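Local coordinates for protein Abbfa_003403 (Acinetobacter baumannii, PDB 4ZXH) that probably builds a peptide product as a four-domain nonribosomal peptide synthetase, with condensation, adenylation, peptidyl carrier and thioesterase domains in one chain, at residues Ser20-Gly25 with Val181-Lys186; Ser74-Asp79 with Glu83-Asp88; Gly25-Gln30 with Phe119-Pro124. All coordinates share one frame; numbering follows the deposited sequence.

Contact 1: Ser20-Gly25 with Val181-Lys186; sequences SSEQLG and VQYADK. With PNS (4'-phosphopantetheine), chain B.
The ring of Y183 meets E22 at its edge: the carboxylate oxygen OE2 of E22 lies in the ring plane beside the phenol, and CB of S20 sits further along the same rim. Y183 OH donates to E22 OE2 over 2.8 Å, on the syn side of the carboxylate and 16° out of its plane. The two flat groups are turned 51° apart, their side chains crossing at nearly a right angle. Elsewhere the Y183 ring packs edge-to-face with F297. The E22 chain is bent at chi2 (87°), which brings its carboxylate round to the hydroxyl.

This is the start of helix 21-32 of the condensation domain, resting against helix 179-187. S20 is the N-cap and forms a capping box with Q23. S20 N gives a nearly straight bond to Q23 OE1 (3.0 Å), while the return bond from Q23 N to S20 OG is weak. Beside the cap the two backbones come close, with the CA atoms of S20 and A184 4.6 Å apart, and the methyl of A184 packs against S20 N. At the other end of 20-25, G25 has no side chain, and its CA lies 3.2 Å from O35 of the phosphopantetheine arm.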
loop_
_atom_site.group_PDB
_atom_site.type_symbol
_atom_site.label_atom_id
_atom_site.label_comp_id
_atom_site.label_asym_id
_atom_site.label_seq_id
_atom_site.Cartn_x
_atom_site.Cartn_y
_atom_site.Cartn_z
ATOM N N SER A 20 -11.800 13.419 -25.874
ATOM C CA SER A 20 -12.690 12.263 -25.820
ATOM C C SER A 20 -12.524 11.532 -24.505
ATOM O O SER A 20 -11.514 11.706 -23.826
ATOM C CB SER A 20 -12.382 11.307 -26.955
ATOM O OG SER A 20 -11.092 10.754 -26.754
ATOM N N SER A 21 -13.483 10.685 -24.159
ATOM C CA SER A 21 -13.320 9.833 -22.976
ATOM C C SER A 21 -12.160 8.825 -23.102
ATOM O O SER A 21 -11.559 8.427 -22.090
ATOM C CB SER A 21 -14.620 9.099 -22.679
ATOM O OG SER A 21 -15.606 10.007 -22.202
ATOM N N GLU A 22 -11.832 8.429 -24.334
ATOM C CA GLU A 22 -10.699 7.536 -24.568
ATOM C C GLU A 22 -9.369 8.229 -24.291
ATOM O O GLU A 22 -8.350 7.576 -24.088
ATOM C CB GLU A 22 -10.706 7.020 -25.999
ATOM C CG GLU A 22 -11.894 6.144 -26.353
ATOM C CD GLU A 22 -13.084 6.955 -26.816
ATOM O OE1 GLU A 22 -13.207 8.113 -26.374
ATOM O OE2 GLU A 22 -13.862 6.457 -27.659
ATOM N N GLN A 23 -9.389 9.557 -24.301
ATOM C CA GLN A 23 -8.196 10.349 -24.050
ATOM C C GLN A 23 -8.037 10.708 -22.566
ATOM O O GLN A 23 -6.926 10.867 -22.061
ATOM C CB GLN A 23 -8.253 11.630 -24.877
ATOM C CG GLN A 23 -7.726 11.516 -26.300
ATOM C CD GLN A 23 -7.963 12.796 -27.070
ATOM O OE1 GLN A 23 -9.077 13.314 -27.108
ATOM N NE2 GLN A 23 -6.905 13.342 -27.644
ATOM N N LEU A 24 -9.165 10.855 -21.882
ATOM C CA LEU A 24 -9.188 11.305 -20.501
ATOM C C LEU A 24 -8.307 10.456 -19.590
ATOM O O LEU A 24 -7.520 10.985 -18.805
ATOM C CB LEU A 24 -10.630 11.303 -20.003
ATOM C CG LEU A 24 -10.919 11.396 -18.515
ATOM C CD1 LEU A 24 -10.327 12.653 -17.959
ATOM C CD2 LEU A 24 -12.436 11.366 -18.321
ATOM N N GLY A 25 -8.427 9.140 -19.701
ATOM C CA GLY A 25 -7.680 8.256 -18.825
ATOM C C GLY A 25 -6.174 8.368 -18.991
ATOM O O GLY A 25 -5.442 8.436 -18.009
ATOM N N VAL A 181 -11.714 15.584 -33.755
ATOM C CA VAL A 181 -12.372 16.689 -33.102
ATOM C C VAL A 181 -13.893 16.564 -33.154
ATOM O O VAL A 181 -14.561 16.754 -32.139
ATOM C CB VAL A 181 -11.904 18.012 -33.734
ATOM C CG1 VAL A 181 -13.023 19.034 -33.773
ATOM C CG2 VAL A 181 -10.690 18.536 -32.960
ATOM N N GLN A 182 -14.443 16.243 -34.323
ATOM C CA GLN A 182 -15.884 16.073 -34.434
ATOM C C GLN A 182 -16.330 14.944 -33.508
ATOM O O GLN A 182 -17.293 15.089 -32.759
ATOM C CB GLN A 182 -16.302 15.790 -35.878
ATOM C CG GLN A 182 -17.802 15.945 -36.104
ATOM C CD GLN A 182 -18.202 15.825 -37.569
ATOM O OE1 GLN A 182 -17.354 15.654 -38.450
ATOM N NE2 GLN A 182 -19.504 15.931 -37.836
ATOM N N TYR A 183 -15.600 13.835 -33.544
ATOM C CA TYR A 183 -15.858 12.702 -32.666
ATOM C C TYR A 183 -15.929 13.119 -31.197
ATOM O O TYR A 183 -16.909 12.827 -30.507
ATOM C CB TYR A 183 -14.778 11.641 -32.851
ATOM C CG TYR A 183 -14.983 10.382 -32.035
ATOM C CD1 TYR A 183 -15.803 9.357 -32.500
ATOM C CD2 TYR A 183 -14.342 10.203 -30.807
ATOM C CE1 TYR A 183 -15.999 8.195 -31.764
ATOM C CE2 TYR A 183 -14.527 9.039 -30.062
ATOM C CZ TYR A 183 -15.364 8.035 -30.553
ATOM O OH TYR A 183 -15.566 6.868 -29.843
ATOM N N ALA A 184 -14.893 13.805 -30.721
ATOM C CA ALA A 184 -14.842 14.240 -29.329
ATOM C C ALA A 184 -15.980 15.207 -28.999
ATOM O O ALA A 184 -16.630 15.082 -27.960
ATOM C CB ALA A 184 -13.503 14.879 -29.019
ATOM N N ASP A 185 -16.233 16.156 -29.890
ATOM C CA ASP A 185 -17.237 17.174 -29.624
ATOM C C ASP A 185 -18.661 16.593 -29.611
ATOM O O ASP A 185 -19.488 16.990 -28.787
ATOM C CB ASP A 185 -17.109 18.312 -30.638
ATOM C CG ASP A 185 -15.966 19.278 -30.294
ATOM O OD1 ASP A 185 -15.334 19.107 -29.224
ATOM O OD2 ASP A 185 -15.708 20.218 -31.083
ATOM N N LYS A 186 -18.946 15.643 -30.494
ATOM C CA LYS A 186 -20.254 14.990 -30.477
ATOM C C LYS A 186 -20.439 14.177 -29.187
ATOM O O LYS A 186 -21.543 14.083 -28.648
ATOM C CB LYS A 186 -20.434 14.096 -31.713
ATOM C CG LYS A 186 -20.682 14.879 -33.016
ATOM C CD LYS A 186 -20.691 13.983 -34.255
HETATM O O23 PNS B . -9.497 7.091 -10.660
HETATM P P24 PNS B . -10.251 7.883 -11.696
HETATM O O25 PNS B . -11.735 8.060 -11.521
HETATM O O27 PNS B . -10.006 7.098 -13.084
HETATM C C28 PNS B . -8.684 6.825 -13.537
HETATM C C29 PNS B . -8.761 6.141 -14.890
HETATM C C30 PNS B . -9.535 7.101 -15.796
HETATM C C31 PNS B . -9.504 4.813 -14.743
HETATM C C32 PNS B . -7.341 5.859 -15.401
HETATM O O33 PNS B . -6.595 5.302 -14.306
HETATM C C34 PNS B . -7.372 4.930 -16.601
HETATM O O35 PNS B . -7.933 5.236 -17.652
HETATM N N36 PNS B . -6.760 3.758 -16.504
HETATM C C37 PNS B . -6.736 2.800 -17.596
HETATM C C38 PNS B . -5.273 2.553 -17.962
HETATM C C39 PNS B . -5.163 2.274 -19.430
HETATM O O40 PNS B . -5.870 2.865 -20.234
HETATM N N41 PNS B . -4.257 1.358 -19.738
HETATM C C42 PNS B . -3.898 0.864 -21.045
HETATM C C43 PNS B . -3.086 -0.366 -20.696
HETATM S S44 PNS B . -4.179 -1.788 -20.822
#

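Contact 2: Ser74-Asp79 with Glu83-Asp88; sequences SMPAND and EQLIWD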
loop_
_atom_site.group_PDB
_atom_site.type_symbol
_atom_site.label_atom_id
_atom_site.label_comp_id
_atom_site.label_asym_id
_atom_site.label_seq_id
_atom_site.Cartn_x
_atom_site.Cartn_y
_atom_site.Cartn_z
ATOM N N SER A 74 -2.378 20.603 -28.470
ATOM C CA SER A 74 -1.958 20.532 -27.068
ATOM C C SER A 74 -3.212 20.286 -26.220
ATOM O O SER A 74 -4.329 20.474 -26.710
ATOM C CB SER A 74 -1.219 21.808 -26.630
ATOM O OG SER A 74 -2.087 22.878 -26.281
ATOM N N MET A 75 -3.044 19.844 -24.971
ATOM C CA MET A 75 -4.190 19.458 -24.136
ATOM C C MET A 75 -4.132 20.099 -22.756
ATOM O O MET A 75 -3.851 19.440 -21.763
ATOM C CB MET A 75 -4.277 17.926 -23.996
ATOM C CG MET A 75 -4.465 17.180 -25.322
ATOM S SD MET A 75 -4.393 15.375 -25.190
ATOM C CE MET A 75 -4.179 14.924 -26.892
ATOM N N PRO A 76 -4.426 21.393 -22.686
ATOM C CA PRO A 76 -4.329 22.138 -21.433
ATOM C C PRO A 76 -5.565 21.942 -20.573
ATOM O O PRO A 76 -6.609 21.512 -21.090
ATOM C CB PRO A 76 -4.231 23.578 -21.903
ATOM C CG PRO A 76 -5.111 23.585 -23.127
ATOM C CD PRO A 76 -4.954 22.229 -23.778
ATOM N N ALA A 77 -5.464 22.281 -19.289
ATOM C CA ALA A 77 -6.600 22.141 -18.395
ATOM C C ALA A 77 -7.020 23.483 -17.838
ATOM O O ALA A 77 -6.177 24.336 -17.568
ATOM C CB ALA A 77 -6.269 21.183 -17.278
ATOM N N ASN A 78 -8.331 23.672 -17.701
ATOM C CA ASN A 78 -8.894 24.782 -16.931
ATOM C C ASN A 78 -9.892 24.232 -15.898
ATOM O O ASN A 78 -9.994 23.012 -15.714
ATOM C CB ASN A 78 -9.540 25.819 -17.858
ATOM C CG ASN A 78 -10.660 25.244 -18.706
ATOM O OD1 ASN A 78 -11.657 24.752 -18.193
ATOM N ND2 ASN A 78 -10.479 25.275 -20.016
ATOM N N ASP A 79 -10.611 25.114 -15.207
ATOM C CA ASP A 79 -11.514 24.676 -14.136
ATOM C C ASP A 79 -12.814 24.056 -14.659
ATOM O O ASP A 79 -13.528 23.382 -13.914
ATOM C CB ASP A 79 -11.828 25.841 -13.191
ATOM C CG ASP A 79 -12.403 27.047 -13.914
ATOM O OD1 ASP A 79 -12.410 27.055 -15.170
ATOM O OD2 ASP A 79 -12.844 27.989 -13.216
ATOM N N GLU A 83 -9.192 20.525 -22.403
ATOM C CA GLU A 83 -9.430 20.898 -23.801
ATOM C C GLU A 83 -8.360 20.345 -24.758
ATOM O O GLU A 83 -7.268 19.975 -24.336
ATOM C CB GLU A 83 -9.494 22.423 -23.934
ATOM C CG GLU A 83 -10.823 23.056 -23.541
ATOM C CD GLU A 83 -10.832 24.574 -23.726
ATOM O OE1 GLU A 83 -9.774 25.196 -23.485
ATOM O OE2 GLU A 83 -11.883 25.138 -24.133
ATOM N N GLN A 84 -8.702 20.275 -26.040
ATOM C CA GLN A 84 -7.728 20.116 -27.129
ATOM C C GLN A 84 -7.651 21.417 -27.897
ATOM O O GLN A 84 -8.675 21.927 -28.366
ATOM C CB GLN A 84 -8.132 19.014 -28.109
ATOM C CG GLN A 84 -7.942 17.620 -27.628
ATOM C CD GLN A 84 -8.347 16.602 -28.671
ATOM O OE1 GLN A 84 -7.526 15.813 -29.124
ATOM N NE2 GLN A 84 -9.623 16.604 -29.048
ATOM N N LEU A 85 -6.454 21.958 -28.049
ATOM C CA LEU A 85 -6.290 23.136 -28.889
ATOM C C LEU A 85 -5.567 22.760 -30.192
ATOM O O LEU A 85 -4.536 22.079 -30.164
ATOM C CB LEU A 85 -5.510 24.216 -28.148
ATOM C CG LEU A 85 -5.923 24.648 -26.740
ATOM C CD1 LEU A 85 -5.076 25.830 -26.295
ATOM C CD2 LEU A 85 -7.415 24.981 -26.651
ATOM N N ILE A 86 -6.111 23.189 -31.329
ATOM C CA ILE A 86 -5.378 23.105 -32.590
ATOM C C ILE A 86 -4.631 24.412 -32.852
ATOM O O ILE A 86 -5.238 25.432 -33.151
ATOM C CB ILE A 86 -6.301 22.801 -33.785
ATOM C CG1 ILE A 86 -6.899 21.393 -33.677
ATOM C CG2 ILE A 86 -5.513 22.895 -35.072
ATOM C CD1 ILE A 86 -8.058 21.150 -34.619
ATOM N N TRP A 87 -3.309 24.379 -32.713
ATOM C CA TRP A 87 -2.465 25.533 -33.001
ATOM C C TRP A 87 -2.267 25.694 -34.503
ATOM O O TRP A 87 -2.178 24.706 -35.216
ATOM C CB TRP A 87 -1.111 25.380 -32.315
ATOM C CG TRP A 87 -1.205 25.362 -30.838
ATOM C CD1 TRP A 87 -1.405 24.274 -30.042
ATOM C CD2 TRP A 87 -1.112 26.489 -29.965
ATOM N NE1 TRP A 87 -1.439 24.657 -28.719
ATOM C CE2 TRP A 87 -1.265 26.014 -28.649
ATOM C CE3 TRP A 87 -0.910 27.857 -30.167
ATOM C CZ2 TRP A 87 -1.219 26.854 -27.543
ATOM C CZ3 TRP A 87 -0.873 28.690 -29.066
ATOM C CH2 TRP A 87 -1.026 28.186 -27.770
ATOM N N ASP A 88 -2.185 26.926 -34.990
ATOM C CA ASP A 88 -1.971 27.141 -36.421
ATOM C C ASP A 88 -0.617 26.584 -36.856
ATOM O O ASP A 88 -0.427 26.210 -38.015
ATOM C CB ASP A 88 -2.068 28.629 -36.778
ATOM C CG ASP A 88 -0.963 29.463 -36.147
ATOM O OD1 ASP A 88 -0.363 29.025 -35.135
ATOM O OD2 ASP A 88 -0.703 30.575 -36.658
#
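Backbone bonds tie S74 to L85 and P76 to E83, pairing the two arms of an antiparallel beta hairpin. S74 and L85 form a hydrogen-bonded pair: S74 N gives to L85 O, and L85 N returns a bond to S74 O at 2.9 Å. Two residues on, E83 N points at P76 O almost in line with the carbonyl (3.1 Å), so the pairing resumes at P76, after the break in the first strand at M75. Weaker CA-H...O contacts fill in between, from M75 CA to E83 O and from Q84 CA to S74 O.

The side-chain hydrogen bond is made by the indole of W87, whose NE1 reaches S74 OG at 3.1 Å. The hydroxyl lies at the ring edge, 5° out of the indole plane, and the N-H points straight at it (172°). With chi1 at 82°, OG lies between the backbone N and the carbonyl carbon, on the flank facing W87.

Apolar contact comes from P76 CG, 3.9 Å from L85 CG, with the two side chains crossing obliquely. M75 and Q84 run side by side in the same direction, the thioether chain against the glutamine stem, while the amide of Q84 bonds onward to A18 O. E83 sends its carboxylate to a salt bridge with R16.

In the three-stranded antiparallel sheet of the condensation domain, strand 81-87 is the middle one, between 13-18 and 73-78. Helix 21-32 touches the sheet through M75, and helix 179-187 through Q84 and I86.

Contact 3: Gly25-Gln30 with Phe119-Pro124; sequences GIWYIQ and FDLTQP. With PNS (4'-phosphopantetheine), chain B.
L121 gives up the most surface here, its side chain lodged between W27 and Q30 of the helix. Its methyl CD1 does most of the touching, 3.6 Å from W27 CD1 on the pyrrole part of the indole and 3.8 Å from Q30 CB. L121 CB lies farther along the same indole, 3.9 Å from W27 NE1, and the two side chains slide past one another in opposite directions. The polar end of that indole is engaged by M75 O, which accepts from NE1.

Q30 crosses L121 at about a right angle. Its CG passes 3.9 Å from F119 O, and a bend at chi2 (64°) turns the amide off the line of the stem. That buried amide finds its partners beyond the contact: OE1 accepts from H146, the first histidine of the HHxxxD motif familiar in condensation domains, and NE2 gives to C36 O.

L121 itself is held in a type I turn running from D120 to Q123. D120 OD1 takes both T122 N, making an Asx turn, and T122 OG1 (2.9 Å), the two donors approaching from one face of the carboxylate.

Between helix 104-115 and strand 127-135, this loop packs on one flank of helix 21-32, with strand 138-146 touching L121 and F119. Elsewhere W27 and Y28 meet carrier-domain helix 1008-1022, while I26 and I29 border the phosphopantetheine.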
loop_
_atom_site.group_PDB
_atom_site.type_symbol
_atom_site.label_atom_id
_atom_site.label_comp_id
_atom_site.label_asym_id
_atom_site.label_seq_id
_atom_site.Cartn_x
_atom_site.Cartn_y
_atom_site.Cartn_z
ATOM N N GLY A 25 -8.427 9.140 -19.701
ATOM C CA GLY A 25 -7.680 8.256 -18.825
ATOM C C GLY A 25 -6.174 8.368 -18.991
ATOM O O GLY A 25 -5.442 8.436 -18.009
ATOM N N ILE A 26 -5.697 8.362 -20.229
ATOM C CA ILE A 26 -4.266 8.514 -20.456
ATOM C C ILE A 26 -3.785 9.872 -19.972
ATOM O O ILE A 26 -2.769 9.984 -19.273
ATOM C CB ILE A 26 -3.892 8.411 -21.928
ATOM C CG1 ILE A 26 -4.540 7.187 -22.602
ATOM C CG2 ILE A 26 -2.395 8.471 -22.056
ATOM C CD1 ILE A 26 -4.108 5.899 -22.045
ATOM N N TRP A 27 -4.512 10.906 -20.381
ATOM C CA TRP A 27 -4.194 12.271 -19.996
ATOM C C TRP A 27 -4.039 12.349 -18.494
ATOM O O TRP A 27 -2.990 12.766 -17.989
ATOM C CB TRP A 27 -5.275 13.228 -20.465
ATOM C CG TRP A 27 -4.906 14.647 -20.318
ATOM C CD1 TRP A 27 -4.350 15.458 -21.273
ATOM C CD2 TRP A 27 -5.076 15.461 -19.150
ATOM N NE1 TRP A 27 -4.166 16.729 -20.767
ATOM C CE2 TRP A 27 -4.598 16.754 -19.466
ATOM C CE3 TRP A 27 -5.586 15.223 -17.866
ATOM C CZ2 TRP A 27 -4.611 17.798 -18.544
ATOM C CZ3 TRP A 27 -5.597 16.262 -16.953
ATOM C CH2 TRP A 27 -5.122 17.535 -17.299
ATOM N N TYR A 28 -5.077 11.910 -17.786
ATOM C CA TYR A 28 -5.078 11.944 -16.330
ATOM C C TYR A 28 -3.836 11.279 -15.727
ATOM O O TYR A 28 -3.183 11.843 -14.844
ATOM C CB TYR A 28 -6.347 11.282 -15.791
ATOM C CG TYR A 28 -6.475 11.334 -14.289
ATOM C CD1 TYR A 28 -6.847 12.504 -13.639
ATOM C CD2 TYR A 28 -6.240 10.210 -13.520
ATOM C CE1 TYR A 28 -6.969 12.549 -12.252
ATOM C CE2 TYR A 28 -6.354 10.248 -12.147
ATOM C CZ TYR A 28 -6.719 11.414 -11.509
ATOM O OH TYR A 28 -6.838 11.427 -10.128
ATOM N N ILE A 29 -3.509 10.088 -16.206
ATOM C CA ILE A 29 -2.368 9.358 -15.672
ATOM C C ILE A 29 -1.080 10.175 -15.842
ATOM O O ILE A 29 -0.253 10.230 -14.928
ATOM C CB ILE A 29 -2.248 7.964 -16.334
ATOM C CG1 ILE A 29 -3.474 7.132 -15.964
ATOM C CG2 ILE A 29 -0.993 7.241 -15.876
ATOM C CD1 ILE A 29 -3.521 5.771 -16.563
ATOM N N GLN A 30 -0.932 10.853 -16.979
ATOM C CA GLN A 30 0.251 11.687 -17.205
ATOM C C GLN A 30 0.330 12.907 -16.282
ATOM O O GLN A 30 1.433 13.296 -15.894
ATOM C CB GLN A 30 0.327 12.157 -18.656
ATOM C CG GLN A 30 1.728 12.603 -19.072
ATOM C CD GLN A 30 2.729 11.456 -19.016
ATOM O OE1 GLN A 30 2.572 10.459 -19.702
ATOM N NE2 GLN A 30 3.758 11.598 -18.201
ATOM N N PHE A 119 6.387 13.687 -21.670
ATOM C CA PHE A 119 5.736 14.830 -22.298
ATOM C C PHE A 119 4.949 15.648 -21.275
ATOM O O PHE A 119 4.439 15.107 -20.308
ATOM C CB PHE A 119 4.771 14.374 -23.402
ATOM C CG PHE A 119 5.442 13.800 -24.623
ATOM C CD1 PHE A 119 5.685 14.598 -25.740
ATOM C CD2 PHE A 119 5.784 12.456 -24.679
ATOM C CE1 PHE A 119 6.282 14.076 -26.864
ATOM C CE2 PHE A 119 6.380 11.925 -25.801
ATOM C CZ PHE A 119 6.633 12.734 -26.896
ATOM N N ASP A 120 4.856 16.951 -21.506
ATOM C CA ASP A 120 3.873 17.804 -20.855
ATOM C C ASP A 120 2.724 17.990 -21.838
ATOM O O ASP A 120 2.858 18.696 -22.844
ATOM C CB ASP A 120 4.495 19.144 -20.476
ATOM C CG ASP A 120 3.542 20.052 -19.696
ATOM O OD1 ASP A 120 2.301 19.834 -19.703
ATOM O OD2 ASP A 120 4.060 20.995 -19.055
ATOM N N LEU A 121 1.594 17.357 -21.564
ATOM C CA LEU A 121 0.544 17.310 -22.565
ATOM C C LEU A 121 -0.099 18.677 -22.785
ATOM O O LEU A 121 -0.850 18.863 -23.731
ATOM C CB LEU A 121 -0.516 16.279 -22.174
ATOM C CG LEU A 121 -0.014 14.837 -22.073
ATOM C CD1 LEU A 121 -1.153 13.897 -21.751
ATOM C CD2 LEU A 121 0.694 14.420 -23.344
ATOM N N THR A 122 0.206 19.639 -21.927
ATOM C CA THR A 122 -0.388 20.969 -22.062
ATOM C C THR A 122 0.410 21.895 -22.991
ATOM O O THR A 122 -0.052 22.984 -23.359
ATOM C CB THR A 122 -0.523 21.640 -20.704
ATOM O OG1 THR A 122 0.741 22.177 -20.315
ATOM C CG2 THR A 122 -0.953 20.621 -19.673
ATOM N N GLN A 123 1.595 21.444 -23.380
ATOM C CA GLN A 123 2.499 22.228 -24.205
ATOM C C GLN A 123 2.856 21.437 -25.476
ATOM O O GLN A 123 3.420 20.343 -25.383
ATOM C CB GLN A 123 3.765 22.580 -23.399
ATOM C CG GLN A 123 4.378 23.962 -23.684
ATOM C CD GLN A 123 3.399 25.122 -23.490
ATOM O OE1 GLN A 123 3.359 26.059 -24.293
ATOM N NE2 GLN A 123 2.622 25.072 -22.407
ATOM N N PRO A 124 2.527 21.984 -26.665
ATOM C CA PRO A 124 2.770 21.317 -27.950
ATOM C C PRO A 124 4.225 21.413 -28.341
ATOM O O PRO A 124 4.870 22.364 -27.929
ATOM C CB PRO A 124 1.903 22.109 -28.921
ATOM C CG PRO A 124 1.904 23.469 -28.361
ATOM C CD PRO A 124 1.968 23.332 -26.861
HETATM O O23 PNS B . -9.497 7.091 -10.660
HETATM P P24 PNS B . -10.251 7.883 -11.696
HETATM O O25 PNS B . -11.735 8.060 -11.521
HETATM O O27 PNS B . -10.006 7.098 -13.084
HETATM C C28 PNS B . -8.684 6.825 -13.537
HETATM C C29 PNS B . -8.761 6.141 -14.890
HETATM C C30 PNS B . -9.535 7.101 -15.796
HETATM C C31 PNS B . -9.504 4.813 -14.743
HETATM C C32 PNS B . -7.341 5.859 -15.401
HETATM O O33 PNS B . -6.595 5.302 -14.306
HETATM C C34 PNS B . -7.372 4.930 -16.601
HETATM O O35 PNS B . -7.933 5.236 -17.652
HETATM N N36 PNS B . -6.760 3.758 -16.504
HETATM C C37 PNS B . -6.736 2.800 -17.596
HETATM C C38 PNS B . -5.273 2.553 -17.962
HETATM C C39 PNS B . -5.163 2.274 -19.430
HETATM O O40 PNS B . -5.870 2.865 -20.234
HETATM N N41 PNS B . -4.257 1.358 -19.738
HETATM C C42 PNS B . -3.898 0.864 -21.045
HETATM C C43 PNS B . -3.086 -0.366 -20.696
HETATM S S44 PNS B . -4.179 -1.788 -20.822
#

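Overall arrangement
Helix 21-32 is the common thread: contact 1 fixes its start, contact 3 packs its next turns, and the two share G25 with their centres about 14 Å apart. The hairpin of contact 2 joins both. Its centre is about 13 Å from that of contact 1, where Q23 NE2 lies 2.9 Å from Q84 OE1, and about 11 Å from that of contact 3, where M75 N lies 2.7 Å from L121 O. The principle is that one helix can be set by several distant chain segments. Phosphopantetheine, also hydrogen-bonded to S1008 N, R346 and N351, touches contact 1 through the shared G25 and contact 3 also through I26 and I29, whereas the side chain of M75 in contact 2 is about 13 Å from it.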